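Local structure of acetylene hydratase Ahy (Pelobacter acetylenicus, 2E7Z) at residues Leu394-Ala397 with Met398-Lys402; Tyr420-Gln423 with Gln424-Leu427. The protein catalyses the hydration of acetylene to acetaldehyde, using a tungsten-bis(molybdopterin guanine dinucleotide) cofactor and one [4Fe-4S] cluster. All coordinates share one frame; numbering follows the deposited sequence.

Contact 1 is the C-terminal part of helix 391-400 with the two residues that follow it, and contact 2 is the start of helix 423-431 with the loop before it. Strand 408-412 lies between the two in sequence. The centres of the contacts are about 11 Å apart, and the two helices pack against each other. CD1 of Phe-395 lies 3.7 Å from CA of Ala-426, and CB of Ala-399 lies 3.7 Å from OD1 of Asn-425. The ring of Phe-395 also meets that of Tyr-420 edge-to-face, with CE2 of Phe-395 3.6 Å from CD1 of Tyr-420. Tyr-420 binds the cofactor through its backbone O. The side chain of Phe-395 is about 10 Å from a bound molybdopterin guanine dinucleotide.

Contact 1. Residues Leu394-Ala397 with Met398-Lys402; sequences LFTA and MATEK. With NA (sodium ion), chain B.
The carbonyl oxygen of Thr-396 is gripped twice by Thr-400 at the end of helix 391-400. OG1 of Thr-400 donates to O of Thr-396 at 2.7 Å, from 44° above the carbonyl plane. The backbone N of Thr-400 reaches the same oxygen at 2.8 Å, from the opposite face. The hydroxyl can bend back this way because chi1 of Thr-400 (67°) sets OG1 between its own N and carbonyl carbon. OG1 also accepts from N of Lys-402 at 3.2 Å, which makes an ST turn. Glu-401, the first residue past the helix, has positive phi, and its N still bonds O of Ala-397 at 2.9 Å.

Two residues before Thr-400, Met-398 lies alongside Phe-395. Its SD sits 3.7 Å from CD1 of Phe-395, an oblique Met-aromatic contact. The same sulfur packs 4.0 Å from CG of Leu-394. Phe-409 of strand 408-412 adjoins both Leu-394 and Met-398.

Glu-401 stretches away from the helix. Its OE2 binds the sodium ion at 2.1 Å; three waters and one atom from elsewhere in the structure are the ion's other ligands. OE2 also accepts a hydrogen bond from NZ of Lys-407.

The Thr-400 hydroxyl thus both donates and accepts, tying the last helical turn to the chain that leaves it. Sodium and Lys-407 together probably offset the negative charge of Glu-401.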
ATOM      1  N   LEU A 394     -16.067  -6.790  -0.154  1.00  7.22           N
ATOM      2  CA  LEU A 394     -15.907  -7.562   1.076  1.00  7.24           C
ATOM      3  C   LEU A 394     -16.739  -6.960   2.222  1.00  6.48           C
ATOM      4  O   LEU A 394     -17.498  -7.675   2.894  1.00  6.53           O
ATOM      5  CB  LEU A 394     -14.437  -7.637   1.459  1.00  7.19           C
ATOM      6  CG  LEU A 394     -14.166  -8.389   2.761  1.00  7.28           C
ATOM      7  CD1 LEU A 394     -14.669  -9.882   2.698  1.00  9.85           C
ATOM      8  CD2 LEU A 394     -12.691  -8.296   3.076  1.00  9.41           C
ATOM      9  N   PHE A 395     -16.585  -5.650   2.459  1.00  6.14           N
ATOM     10  CA  PHE A 395     -17.335  -5.033   3.552  1.00  7.02           C
ATOM     11  C   PHE A 395     -18.824  -5.044   3.266  1.00  6.44           C
ATOM     12  O   PHE A 395     -19.645  -5.193   4.140  1.00  6.99           O
ATOM     13  CB  PHE A 395     -16.822  -3.621   3.862  1.00  7.74           C
ATOM     14  CG  PHE A 395     -15.481  -3.617   4.540  1.00  7.85           C
ATOM     15  CD1 PHE A 395     -15.326  -4.133   5.828  1.00  9.10           C
ATOM     16  CD2 PHE A 395     -14.370  -3.107   3.886  1.00  9.34           C
ATOM     17  CE1 PHE A 395     -14.077  -4.123   6.442  1.00  9.70           C
ATOM     18  CE2 PHE A 395     -13.121  -3.088   4.466  1.00 11.10           C
ATOM     19  CZ  PHE A 395     -12.969  -3.597   5.755  1.00 11.46           C
ATOM     20  N   THR A 396     -19.188  -4.937   1.991  1.00  7.75           N
ATOM     21  CA  THR A 396     -20.608  -5.015   1.647  1.00  7.52           C
ATOM     22  C   THR A 396     -21.180  -6.401   1.917  1.00  7.81           C
ATOM     23  O   THR A 396     -22.291  -6.522   2.417  1.00  7.96           O
ATOM     24  CB  THR A 396     -20.826  -4.578   0.193  1.00  8.57           C
ATOM     25  OG1 THR A 396     -20.480  -3.195   0.098  1.00  8.95           O
ATOM     26  CG2 THR A 396     -22.260  -4.750  -0.234  1.00  8.97           C
ATOM     27  N   ALA A 397     -20.402  -7.446   1.653  1.00  7.02           N
ATOM     28  CA  ALA A 397     -20.897  -8.798   1.937  1.00  7.38           C
ATOM     29  C   ALA A 397     -20.997  -8.986   3.438  1.00  7.54           C
ATOM     30  O   ALA A 397     -21.949  -9.562   3.945  1.00  7.76           O
ATOM     31  CB  ALA A 397     -19.975  -9.836   1.324  1.00  7.22           C
ATOM     32  N   MET A 398     -20.000  -8.474   4.148  1.00  6.90           N
ATOM     33  CA  MET A 398     -20.052  -8.488   5.618  1.00  6.79           C
ATOM     34  C   MET A 398     -21.310  -7.803   6.163  1.00  6.99           C
ATOM     35  O   MET A 398     -22.005  -8.350   7.035  1.00  7.81           O
ATOM     36  CB  MET A 398     -18.797  -7.849   6.211  1.00  7.13           C
ATOM     37  CG  MET A 398     -17.562  -8.706   5.969  1.00  6.95           C
ATOM     38  SD  MET A 398     -16.024  -7.772   6.225  1.00  7.73           S
ATOM     39  CE  MET A 398     -16.073  -7.531   8.033  1.00  9.86           C
ATOM     40  N   ALA A 399     -21.628  -6.640   5.603  1.00  7.16           N
ATOM     41  CA  ALA A 399     -22.722  -5.800   6.084  1.00  7.23           C
ATOM     42  C   ALA A 399     -24.105  -6.289   5.658  1.00  7.36           C
ATOM     43  O   ALA A 399     -25.058  -6.235   6.424  1.00  8.66           O
ATOM     44  CB  ALA A 399     -22.517  -4.351   5.591  1.00  7.97           C
ATOM     45  N   THR A 400     -24.224  -6.735   4.405  1.00  7.59           N
ATOM     46  CA  THR A 400     -25.547  -7.015   3.809  1.00  8.76           C
ATOM     47  C   THR A 400     -25.828  -8.492   3.573  1.00  8.97           C
ATOM     48  O   THR A 400     -26.956  -8.848   3.261  1.00  9.43           O
ATOM     49  CB  THR A 400     -25.745  -6.318   2.437  1.00  9.06           C
ATOM     50  OG1 THR A 400     -24.845  -6.889   1.482  1.00  9.30           O
ATOM     51  CG2 THR A 400     -25.528  -4.792   2.572  1.00 10.29           C
ATOM     52  N   GLU A 401     -24.798  -9.326   3.672  1.00  8.08           N
ATOM     53  CA  GLU A 401     -24.884 -10.755   3.366  1.00  8.32           C
ATOM     54  C   GLU A 401     -25.038 -11.016   1.861  1.00  8.73           C
ATOM     55  O   GLU A 401     -25.355 -12.140   1.451  1.00  9.55           O
ATOM     56  CB  GLU A 401     -25.991 -11.479   4.178  1.00  8.18           C
ATOM     57  CG  GLU A 401     -25.878 -11.144   5.660  1.00  9.54           C
ATOM     58  CD  GLU A 401     -26.455 -12.194   6.591  1.00 10.10           C
ATOM     59  OE1 GLU A 401     -26.700 -13.312   6.125  1.00 12.88           O
ATOM     60  OE2 GLU A 401     -26.624 -11.871   7.788  1.00  9.55           O
ATOM     61  N   LYS A 402     -24.802 -10.007   1.003  1.00  8.84           N
ATOM     62  CA  LYS A 402     -24.892 -10.175  -0.464  1.00 10.04           C
ATOM     63  C   LYS A 402     -23.543  -9.849  -1.082  1.00  8.90           C
ATOM     64  O   LYS A 402     -22.882  -8.888  -0.648  1.00  8.75           O
ATOM     65  CB  LYS A 402     -25.971  -9.263  -1.035  1.00 11.01           C
ATOM     66  CG  LYS A 402     -27.386  -9.648  -0.601  1.00 13.31           C
ATOM     67  CD  LYS A 402     -27.823 -10.967  -1.210  1.00 18.36           C
ATOM     68  CE  LYS A 402     -29.244 -11.317  -0.754  1.00 22.08           C
ATOM     69  NZ  LYS A 402     -29.424 -12.774  -0.680  1.00 26.46           N
TER
HETATM   70 NA    NA B1001     -28.242 -11.365   8.959  1.00  8.15          NA
HETATM   71  O   HOH W   1     -28.136  -9.421   8.245  1.00 11.67           O
HETATM   72  O   HOH W   2     -29.856 -10.848  10.218  1.00  9.61           O
HETATM   73  O   HOH W   3     -26.864 -10.888  10.560  1.00 10.83           O

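Contact 2. Residues Tyr420-Gln423 with Gln424-Leu427; sequences YANQ and QNAL. With MGD (2-amino-5,6-dimercapto-7-methyl-3,7,8a,9-tetrahydro-8-oxa-1,3,9,10-tetraaza-anthracen-4-one guanosine dinucleotide), chain E.
The Gln-424 side chain leaves its backbone pointing away from residues 420-423, then bends at chi2 and brings OE1 to 3.3 Å from OD1 of Asn-422. The amide planes are 69° apart. Both oxygens are acceptors, so this is a touch and not a bond. NE2 of Gln-424 instead donates to O of Met-698.

Asn-425 comes next; its N donates to the N-cap residue, Asn-422. It gives a weak, long bond of 3.4 Å to OD1 of Asn-422 and a weak one of 3.0 Å to O of Asn-422. CG of Asn-422 lies anti to its backbone N (chi1 -166°), and with chi2 near zero this leaves OD1 within capping distance of N of Asn-425. The two asparagine amides are turned only 23° from each other, and ND2 of Asn-422 lies 3.3 Å from CB of Asn-425. That ND2 donates to OD1 of Asp-702. An alanine at Asn-422 is likely to leave N of Asn-425 with only the weak backbone bond here and Asp-702 without this donor.

Ala-426 N bonds O of Asn-422 at 3.1 Å. Leu-427 N closes the following turn on O of Gln-423 at 2.9 Å.

Before the cap, O of Tyr-420 accepts from N19 of the molybdopterin guanine dinucleotide at 2.8 Å, and OH of Tyr-420 bonds OG of Ser-106. The Asn-422 amide therefore weakly caps the helix with its oxygen and binds Asp-702 with its nitrogen, two residues beyond a backbone carbonyl that holds the pterin.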
ATOM      1  N   TYR A 420      -9.529   1.664   4.685  1.00  7.42           N
ATOM      2  CA  TYR A 420     -10.102   1.622   3.336  1.00  8.25           C
ATOM      3  C   TYR A 420     -10.896   2.916   3.106  1.00  8.13           C
ATOM      4  O   TYR A 420     -10.432   3.980   3.483  1.00  9.94           O
ATOM      5  CB  TYR A 420     -10.912   0.327   3.123  1.00  7.86           C
ATOM      6  CG  TYR A 420     -10.075  -0.923   3.325  1.00  7.68           C
ATOM      7  CD1 TYR A 420      -9.935  -1.499   4.601  1.00  7.25           C
ATOM      8  CD2 TYR A 420      -9.401  -1.516   2.246  1.00  8.08           C
ATOM      9  CE1 TYR A 420      -9.147  -2.636   4.800  1.00  6.90           C
ATOM     10  CE2 TYR A 420      -8.638  -2.682   2.435  1.00  7.71           C
ATOM     11  CZ  TYR A 420      -8.523  -3.227   3.707  1.00  6.75           C
ATOM     12  OH  TYR A 420      -7.762  -4.341   3.855  1.00  7.44           O
ATOM     13  N   ALA A 421     -12.033   2.843   2.427  1.00  8.11           N
ATOM     14  CA  ALA A 421     -12.945   3.971   2.325  1.00  7.60           C
ATOM     15  C   ALA A 421     -14.196   3.661   3.160  1.00  8.28           C
ATOM     16  O   ALA A 421     -14.220   2.687   3.923  1.00  8.78           O
ATOM     17  CB  ALA A 421     -13.291   4.233   0.870  1.00  8.34           C
ATOM     18  N   ASN A 422     -15.225   4.506   3.045  1.00  7.57           N
ATOM     19  CA  ASN A 422     -16.558   4.217   3.582  1.00  7.58           C
ATOM     20  C   ASN A 422     -16.475   3.515   4.957  1.00  7.55           C
ATOM     21  O   ASN A 422     -16.938   2.375   5.121  1.00  7.76           O
ATOM     22  CB  ASN A 422     -17.380   3.427   2.554  1.00  7.79           C
ATOM     23  CG  ASN A 422     -18.867   3.393   2.916  1.00  8.75           C
ATOM     24  OD1 ASN A 422     -19.298   3.969   3.934  1.00  9.21           O
ATOM     25  ND2 ASN A 422     -19.648   2.709   2.095  1.00  9.36           N
ATOM     26  N   GLN A 423     -15.893   4.218   5.921  1.00  7.36           N
ATOM     27  CA  GLN A 423     -15.667   3.672   7.235  1.00  7.17           C
ATOM     28  C   GLN A 423     -16.966   3.262   7.909  1.00  7.30           C
ATOM     29  O   GLN A 423     -16.984   2.307   8.669  1.00  6.86           O
ATOM     30  CB  GLN A 423     -14.909   4.684   8.076  1.00  7.52           C
ATOM     31  CG  GLN A 423     -14.546   4.198   9.479  1.00  8.23           C
ATOM     32  CD  GLN A 423     -13.530   5.125  10.097  1.00  8.41           C
ATOM     33  OE1 GLN A 423     -12.581   5.518   9.430  1.00  9.79           O
ATOM     34  NE2 GLN A 423     -13.709   5.458  11.371  1.00  8.81           N
ATOM     35  N   GLN A 424     -18.052   3.980   7.636  1.00  7.30           N
ATOM     36  CA  GLN A 424     -19.336   3.610   8.236  1.00  8.44           C
ATOM     37  C   GLN A 424     -19.736   2.182   7.798  1.00  7.24           C
ATOM     38  O   GLN A 424     -20.321   1.421   8.579  1.00  7.33           O
ATOM     39  CB  GLN A 424     -20.392   4.642   7.837  1.00  9.41           C
ATOM     40  CG  GLN A 424     -20.015   6.063   8.140  1.00 13.28           C
ATOM     41  CD  GLN A 424     -19.251   6.856   7.022  1.00 14.64           C
ATOM     42  OE1 GLN A 424     -18.488   6.324   6.170  1.00 11.53           O
ATOM     43  NE2 GLN A 424     -19.450   8.158   7.059  1.00 16.72           N
ATOM     44  N   ASN A 425     -19.473   1.830   6.542  1.00  7.62           N
ATOM     45  CA  ASN A 425     -19.858   0.529   6.043  1.00  7.96           C
ATOM     46  C   ASN A 425     -18.909  -0.536   6.600  1.00  7.24           C
ATOM     47  O   ASN A 425     -19.319  -1.655   6.860  1.00  7.77           O
ATOM     48  CB  ASN A 425     -19.878   0.510   4.511  1.00  7.64           C
ATOM     49  CG  ASN A 425     -20.617  -0.649   3.984  1.00  8.49           C
ATOM     50  OD1 ASN A 425     -21.728  -0.953   4.452  1.00  9.77           O
ATOM     51  ND2 ASN A 425     -20.027  -1.315   2.990  1.00 10.21           N
ATOM     52  N   ALA A 426     -17.640  -0.186   6.790  1.00  6.88           N
ATOM     53  CA  ALA A 426     -16.726  -1.139   7.389  1.00  7.77           C
ATOM     54  C   ALA A 426     -17.191  -1.446   8.816  1.00  7.07           C
ATOM     55  O   ALA A 426     -17.167  -2.600   9.226  1.00  6.94           O
ATOM     56  CB  ALA A 426     -15.296  -0.641   7.357  1.00  7.98           C
ATOM     57  N   LEU A 427     -17.638  -0.420   9.549  1.00  7.32           N
ATOM     58  CA  LEU A 427     -18.190  -0.620  10.887  1.00  7.02           C
ATOM     59  C   LEU A 427     -19.426  -1.538  10.812  1.00  6.97           C
ATOM     60  O   LEU A 427     -19.543  -2.495  11.579  1.00  6.81           O
ATOM     61  CB  LEU A 427     -18.527   0.716  11.558  1.00  7.35           C
ATOM     62  CG  LEU A 427     -19.189   0.541  12.929  1.00  7.74           C
ATOM     63  CD1 LEU A 427     -18.320  -0.240  13.932  1.00  8.76           C
ATOM     64  CD2 LEU A 427     -19.527   1.934  13.449  1.00  8.75           C
TER
HETATM   65  PB  MGD E 801      -2.953   0.715   9.515  1.00  8.87           P
HETATM   66  O1B MGD E 801      -4.330   0.763   8.900  1.00  9.55           O
HETATM   67  O2B MGD E 801      -2.488   1.827  10.382  1.00  9.31           O
HETATM   68  O3B MGD E 801      -1.819   0.548   8.393  1.00  8.26           O
HETATM   69  O3A MGD E 801      -2.215   0.088   5.956  1.00  9.36           O
HETATM   70  PA  MGD E 801      -1.575  -0.582   7.277  1.00  8.69           P
HETATM   71  O1A MGD E 801      -0.084  -0.703   7.176  1.00  8.74           O
HETATM   72  O2A MGD E 801      -2.409  -1.797   7.550  1.00  7.94           O
HETATM   73  O5' MGD E 801      -2.896  -0.666  10.346  1.00  8.04           O
HETATM   74  C5' MGD E 801      -1.634  -1.208  10.696  1.00  8.87           C
HETATM   75  C4' MGD E 801      -1.835  -1.936  12.010  1.00  6.98           C
HETATM   76  O4' MGD E 801      -0.669  -2.744  12.230  1.00  7.65           O
HETATM   77  C3' MGD E 801      -1.876  -1.013  13.223  1.00  7.56           C
HETATM   78  O3' MGD E 801      -3.097  -1.249  13.946  1.00  8.76           O
HETATM   79  C2' MGD E 801      -0.632  -1.349  14.072  1.00  7.85           C
HETATM   80  O2' MGD E 801      -0.790  -1.265  15.502  1.00  9.39           O
HETATM   81  C1' MGD E 801      -0.373  -2.769  13.645  1.00  7.69           C
HETATM   82  N9  MGD E 801       1.021  -3.232  13.717  1.00  7.75           N
HETATM   83  C8  MGD E 801       2.143  -2.533  13.413  1.00  8.18           C
HETATM   84  N7  MGD E 801       3.230  -3.315  13.498  1.00  8.46           N
HETATM   85  C5  MGD E 801       2.791  -4.559  13.790  1.00  7.74           C
HETATM   86  C6  MGD E 801       3.388  -5.865  14.017  1.00  7.81           C
HETATM   87  O6  MGD E 801       4.622  -6.037  13.933  1.00  7.80           O
HETATM   88  N1  MGD E 801       2.535  -6.870  14.278  1.00  7.29           N
HETATM   89  C2  MGD E 801       1.222  -6.743  14.440  1.00  7.44           C
HETATM   90  N2  MGD E 801       0.477  -7.853  14.707  1.00  7.98           N
HETATM   91  N3  MGD E 801       0.610  -5.576  14.255  1.00  7.44           N
HETATM   92  C4  MGD E 801       1.349  -4.496  13.931  1.00  7.54           C
HETATM   93  C10 MGD E 801      -1.390   0.965   5.188  1.00 10.88           C
HETATM   94  C11 MGD E 801      -2.078   1.150   3.853  1.00 10.61           C
HETATM   95  O11 MGD E 801      -3.274   1.875   4.133  1.00  8.62           O
HETATM   96  C12 MGD E 801      -1.186   1.921   2.911  1.00 11.01           C
HETATM   97  S12 MGD E 801       0.405   1.348   2.652  1.00 13.53           S
HETATM   98  C13 MGD E 801      -1.647   2.993   2.245  1.00 11.18           C
HETATM   99  S13 MGD E 801      -0.636   3.961   1.274  1.00 14.62           S
HETATM  100  C14 MGD E 801      -3.073   3.443   2.316  1.00 10.51           C
HETATM  101  N15 MGD E 801      -3.220   4.692   3.048  1.00 10.42           N
HETATM  102  C16 MGD E 801      -4.517   5.074   3.232  1.00 10.39           C
HETATM  103  C17 MGD E 801      -4.966   6.472   3.297  1.00 10.57           C
HETATM  104  O17 MGD E 801      -4.147   7.408   3.168  1.00 11.93           O
HETATM  105  N18 MGD E 801      -6.281   6.699   3.487  1.00 10.82           N
HETATM  106  C19 MGD E 801      -7.198   5.708   3.619  1.00  9.48           C
HETATM  107  N19 MGD E 801      -8.501   6.001   3.816  1.00 10.76           N
HETATM  108  N20 MGD E 801      -6.848   4.415   3.595  1.00  9.83           N
HETATM  109  C21 MGD E 801      -5.573   4.059   3.397  1.00 10.49           C
HETATM  110  N22 MGD E 801      -5.250   2.764   3.343  1.00  9.47           N
HETATM  111  C23 MGD E 801      -3.925   2.332   2.952  1.00 10.39           C